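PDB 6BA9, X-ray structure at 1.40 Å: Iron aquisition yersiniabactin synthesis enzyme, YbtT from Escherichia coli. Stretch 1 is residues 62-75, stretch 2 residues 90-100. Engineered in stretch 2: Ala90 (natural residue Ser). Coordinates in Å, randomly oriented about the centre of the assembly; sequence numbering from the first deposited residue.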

# COMPACT_ATOMS: atom_id res chain seq x y z
N SER A 62 13.67 1.43 -3.81
CA SER A 62 13.25 0.29 -4.62
C SER A 62 12.05 -0.40 -3.97
O SER A 62 12.11 -0.81 -2.81
N ILE A 63 10.99 -0.58 -4.76
CA ILE A 63 9.82 -1.35 -4.34
C ILE A 63 10.21 -2.79 -4.01
O ILE A 63 9.75 -3.36 -3.01
N THR A 64 11.01 -3.43 -4.86
CA THR A 64 11.33 -4.83 -4.64
C THR A 64 12.20 -5.01 -3.39
O THR A 64 12.08 -6.03 -2.70
N GLN A 65 13.06 -4.04 -3.08
CA GLN A 65 13.84 -4.10 -1.83
C GLN A 65 12.93 -4.01 -0.61
O GLN A 65 13.09 -4.76 0.36
N LEU A 66 11.97 -3.09 -0.63
CA LEU A 66 11.00 -3.00 0.46
C LEU A 66 10.23 -4.31 0.62
O LEU A 66 10.01 -4.78 1.75
N ALA A 67 9.82 -4.90 -0.50
CA ALA A 67 9.06 -6.15 -0.48
C ALA A 67 9.88 -7.30 0.07
O ALA A 67 9.35 -8.17 0.77
N ALA A 68 11.17 -7.34 -0.25
CA ALA A 68 12.02 -8.39 0.29
C ALA A 68 12.13 -8.28 1.80
O ALA A 68 12.05 -9.29 2.52
N LEU A 69 12.32 -7.08 2.32
CA LEU A 69 12.37 -6.89 3.76
C LEU A 69 11.06 -7.32 4.41
O LEU A 69 11.04 -8.02 5.42
N LEU A 70 9.94 -6.92 3.83
CA LEU A 70 8.65 -7.24 4.40
C LEU A 70 8.36 -8.74 4.33
O LEU A 70 7.88 -9.32 5.30
N ALA A 71 8.63 -9.37 3.19
CA ALA A 71 8.35 -10.79 3.07
C ALA A 71 9.17 -11.59 4.07
O ALA A 71 8.67 -12.54 4.69
N ASN A 72 10.44 -11.23 4.24
CA ASN A 72 11.27 -11.93 5.22
C ASN A 72 10.72 -11.75 6.62
O ASN A 72 10.63 -12.71 7.38
N GLU A 73 10.30 -10.53 6.96
CA GLU A 73 9.75 -10.29 8.28
C GLU A 73 8.49 -11.10 8.51
O GLU A 73 8.31 -11.71 9.58
N LEU A 74 7.59 -11.14 7.53
CA LEU A 74 6.34 -11.88 7.68
C LEU A 74 6.60 -13.38 7.75
O LEU A 74 5.96 -14.07 8.54
N GLU A 75 7.51 -13.90 6.93
CA GLU A 75 7.84 -15.32 7.00
C GLU A 75 8.34 -15.70 8.39
O GLU A 75 8.06 -16.81 8.86
N ALA A 90 -1.85 2.73 -3.43
CA ALA A 90 -0.91 3.50 -4.26
C ALA A 90 0.45 2.82 -4.21
O ALA A 90 0.52 1.62 -4.51
N MET A 91 1.53 3.50 -3.82
CA MET A 91 2.83 2.83 -3.72
C MET A 91 2.73 1.55 -2.92
O MET A 91 3.42 0.56 -3.21
N GLY A 92 1.93 1.56 -1.85
CA GLY A 92 1.83 0.39 -1.00
C GLY A 92 1.27 -0.81 -1.72
O GLY A 92 1.59 -1.94 -1.36
N ALA A 93 0.43 -0.60 -2.74
CA ALA A 93 -0.07 -1.74 -3.51
C ALA A 93 1.06 -2.44 -4.25
O ALA A 93 1.05 -3.66 -4.39
N GLN A 94 2.04 -1.68 -4.74
CA GLN A 94 3.17 -2.27 -5.44
C GLN A 94 3.99 -3.12 -4.49
O GLN A 94 4.39 -4.23 -4.82
N VAL A 95 4.24 -2.61 -3.28
CA VAL A 95 4.98 -3.38 -2.28
C VAL A 95 4.19 -4.61 -1.86
O VAL A 95 4.76 -5.70 -1.74
N ALA A 96 2.89 -4.47 -1.64
CA ALA A 96 2.06 -5.60 -1.24
C ALA A 96 2.07 -6.68 -2.31
O ALA A 96 2.19 -7.86 -1.99
N PHE A 97 1.95 -6.29 -3.57
CA PHE A 97 2.02 -7.24 -4.68
C PHE A 97 3.35 -7.98 -4.70
O PHE A 97 3.38 -9.22 -4.77
N GLU A 98 4.47 -7.24 -4.64
CA GLU A 98 5.78 -7.89 -4.70
C GLU A 98 6.05 -8.74 -3.47
O GLU A 98 6.70 -9.79 -3.56
N THR A 99 5.54 -8.33 -2.31
CA THR A 99 5.63 -9.15 -1.11
C THR A 99 4.84 -10.44 -1.27
O THR A 99 5.33 -11.53 -0.93
N CYS A 100 3.63 -10.32 -1.81
CA CYS A 100 2.80 -11.49 -2.04
C CYS A 100 3.46 -12.44 -3.01
O CYS A 100 3.41 -13.66 -2.82

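The two helices, 63-75 and 91-100, cross at -55° with their axes 8.2 Å apart at closest approach, and they bury 527 Å² between them without a single hydrogen bond from one to the other. Ile63 makes the largest individual contribution. Its CB points toward the second helix, and with both chi1 and chi2 in m the side chain enters a hole formed by Met91, Gln94, Val95 and Glu98. CD1 of Ile63 lies 3.9 Å from CG of Met91 and 3.8 Å from CG2 of Val95, while CG2 of Ile63 reaches to 3.8 Å from the backbone N of Val95.

One turn on, Leu66 (m, t) extends this apolar patch: its CD1 sits 3.6 Å from CE of Met91 and 4.1 Å from CG2 of Val95. Met91 leaves its helix sideways, but its fully extended chain (t, t, t) carries the end nearer to the first helix. Val95, chi1 t, also sets out sideways. Its CG2 meets Ile63, both methyls touch Leu66, and CG1 lies 4.4 Å from CB of Ala67 and 4.4 Å from CD2 of Leu70.

The backbones come nearest at Ala67 and Thr99, whose CA atoms are 4.6 Å apart. The small side chain of Ala67 suits this close passage; its CB packs 3.5 Å from CB of Glu98, and its CA lies 3.4 Å from OG1 of Thr99. Thr99 is the reciprocal knob, seated among Ala67, Leu70, Ala71 and Leu74. In its m rotamer, OG1 donates a 2.7 Å hydrogen bond to O of Val95 in its own helix, so the hydroxyl is satisfied although its surroundings across the interface are largely apolar, including CD2 of Leu70 (t, p) at 3.6 Å. The methyl CG2 of Thr99 turns to CB of Ala71 at 4.0 Å and CD1 of Leu74 (m, t) at 4.3 Å, where the contact thins out.

Polar groups border the Ile63 pocket. Gln94 (m, t) brings OE1 to 3.5 Å from CD1 of Ile63, a van der Waals contact, as its amide finds hydrogen-bonding partners elsewhere in the structure. Glu98 (m, m) lays CG 4.1 Å from CG2 of Ile63, and its OE1 is 4.0 Å from CG2 of the exposed Thr64 (p). Both carboxylate oxygens of Glu98 are likewise hydrogen-bonded outside this contact. Beyond Thr64, Ser62 points away from the interface and caps the first helix, its OG (chi1 t) accepting from N of Gln65 at 3.0 Å.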

# COMPACT_ATOMS: atom_id res chain seq x y z
CB SER A 62 14.42 -0.70 -4.72
OG SER A 62 13.99 -1.97 -5.11
CB ILE A 63 8.73 -1.30 -5.44
CG1 ILE A 63 8.23 0.14 -5.65
CG2 ILE A 63 7.59 -2.28 -5.13
CD1 ILE A 63 7.63 0.80 -4.38
CB THR A 64 11.95 -5.47 -5.90
OG1 THR A 64 13.05 -4.69 -6.35
CG2 THR A 64 10.93 -5.59 -7.02
CB GLN A 65 14.87 -2.98 -1.77
CG GLN A 65 16.08 -3.16 -2.62
CD GLN A 65 16.99 -1.96 -2.58
OE1 GLN A 65 16.86 -1.08 -1.71
NE2 GLN A 65 17.92 -1.88 -3.53
CB LEU A 66 10.03 -1.85 0.19
CG LEU A 66 10.62 -0.45 0.36
CD1 LEU A 66 9.70 0.59 -0.29
CD2 LEU A 66 10.81 -0.12 1.83
CB ALA A 67 8.61 -6.48 -1.90
CB ALA A 68 13.41 -8.32 -0.34
CB LEU A 69 12.67 -5.43 4.10
CG LEU A 69 14.07 -4.91 3.79
CD1 LEU A 69 14.08 -3.41 4.04
CD2 LEU A 69 15.14 -5.59 4.66
CB LEU A 70 7.55 -6.41 3.74
CG LEU A 70 6.14 -6.66 4.29
CD1 LEU A 70 6.03 -6.33 5.79
CD2 LEU A 70 5.11 -5.84 3.49
CB ALA A 71 8.64 -11.26 1.65
CB ASN A 72 12.71 -11.46 5.16
CG ASN A 72 13.40 -11.84 3.86
OD1 ASN A 72 12.83 -12.53 3.02
ND2 ASN A 72 14.60 -11.35 3.68
CB GLU A 73 9.47 -8.80 8.46
CG GLU A 73 8.78 -8.47 9.79
CD GLU A 73 8.72 -6.98 10.04
OE1 GLU A 73 9.71 -6.28 9.73
OE2 GLU A 73 7.66 -6.52 10.53
CB LEU A 74 5.37 -11.50 6.57
CG LEU A 74 4.92 -10.04 6.60
CD1 LEU A 74 4.00 -9.78 5.45
CD2 LEU A 74 4.23 -9.68 7.90
CB GLU A 75 8.87 -15.67 5.93
CG GLU A 75 9.31 -17.13 5.95
CD GLU A 75 10.20 -17.52 4.78
OE1 GLU A 75 10.76 -16.64 4.09
OE2 GLU A 75 10.33 -18.76 4.56
CB ALA A 90 -0.98 4.99 -3.89
CB MET A 91 3.83 3.76 -3.02
CG MET A 91 5.11 3.12 -2.56
SD MET A 91 6.14 4.35 -1.75
CE MET A 91 7.51 3.32 -1.26
CB ALA A 93 -1.15 -1.28 -4.49
CB GLN A 94 4.05 -1.17 -6.05
CG GLN A 94 3.33 -0.24 -7.03
CD GLN A 94 4.11 1.01 -7.31
OE1 GLN A 94 4.87 1.49 -6.46
NE2 GLN A 94 3.90 1.58 -8.48
CB VAL A 95 5.38 -2.51 -1.08
CG1 VAL A 95 6.10 -3.37 -0.05
CG2 VAL A 95 6.27 -1.35 -1.51
CB ALA A 96 0.62 -5.13 -0.98
CB PHE A 97 1.80 -6.48 -5.99
CG PHE A 97 2.04 -7.30 -7.22
CD1 PHE A 97 1.22 -8.37 -7.53
CD2 PHE A 97 3.05 -6.98 -8.08
CE1 PHE A 97 1.44 -9.10 -8.70
CE2 PHE A 97 3.27 -7.71 -9.24
CZ PHE A 97 2.46 -8.77 -9.54
CB GLU A 98 6.87 -6.84 -4.95
CG GLU A 98 6.84 -6.16 -6.32
CD GLU A 98 7.23 -7.08 -7.45
OE1 GLU A 98 7.85 -8.14 -7.20
OE2 GLU A 98 6.90 -6.73 -8.61
CB THR A 99 5.12 -8.35 0.10
OG1 THR A 99 5.91 -7.17 0.27
CG2 THR A 99 5.21 -9.17 1.39
CB CYS A 100 1.43 -11.04 -2.55
SG CYS A 100 0.15 -12.33 -2.49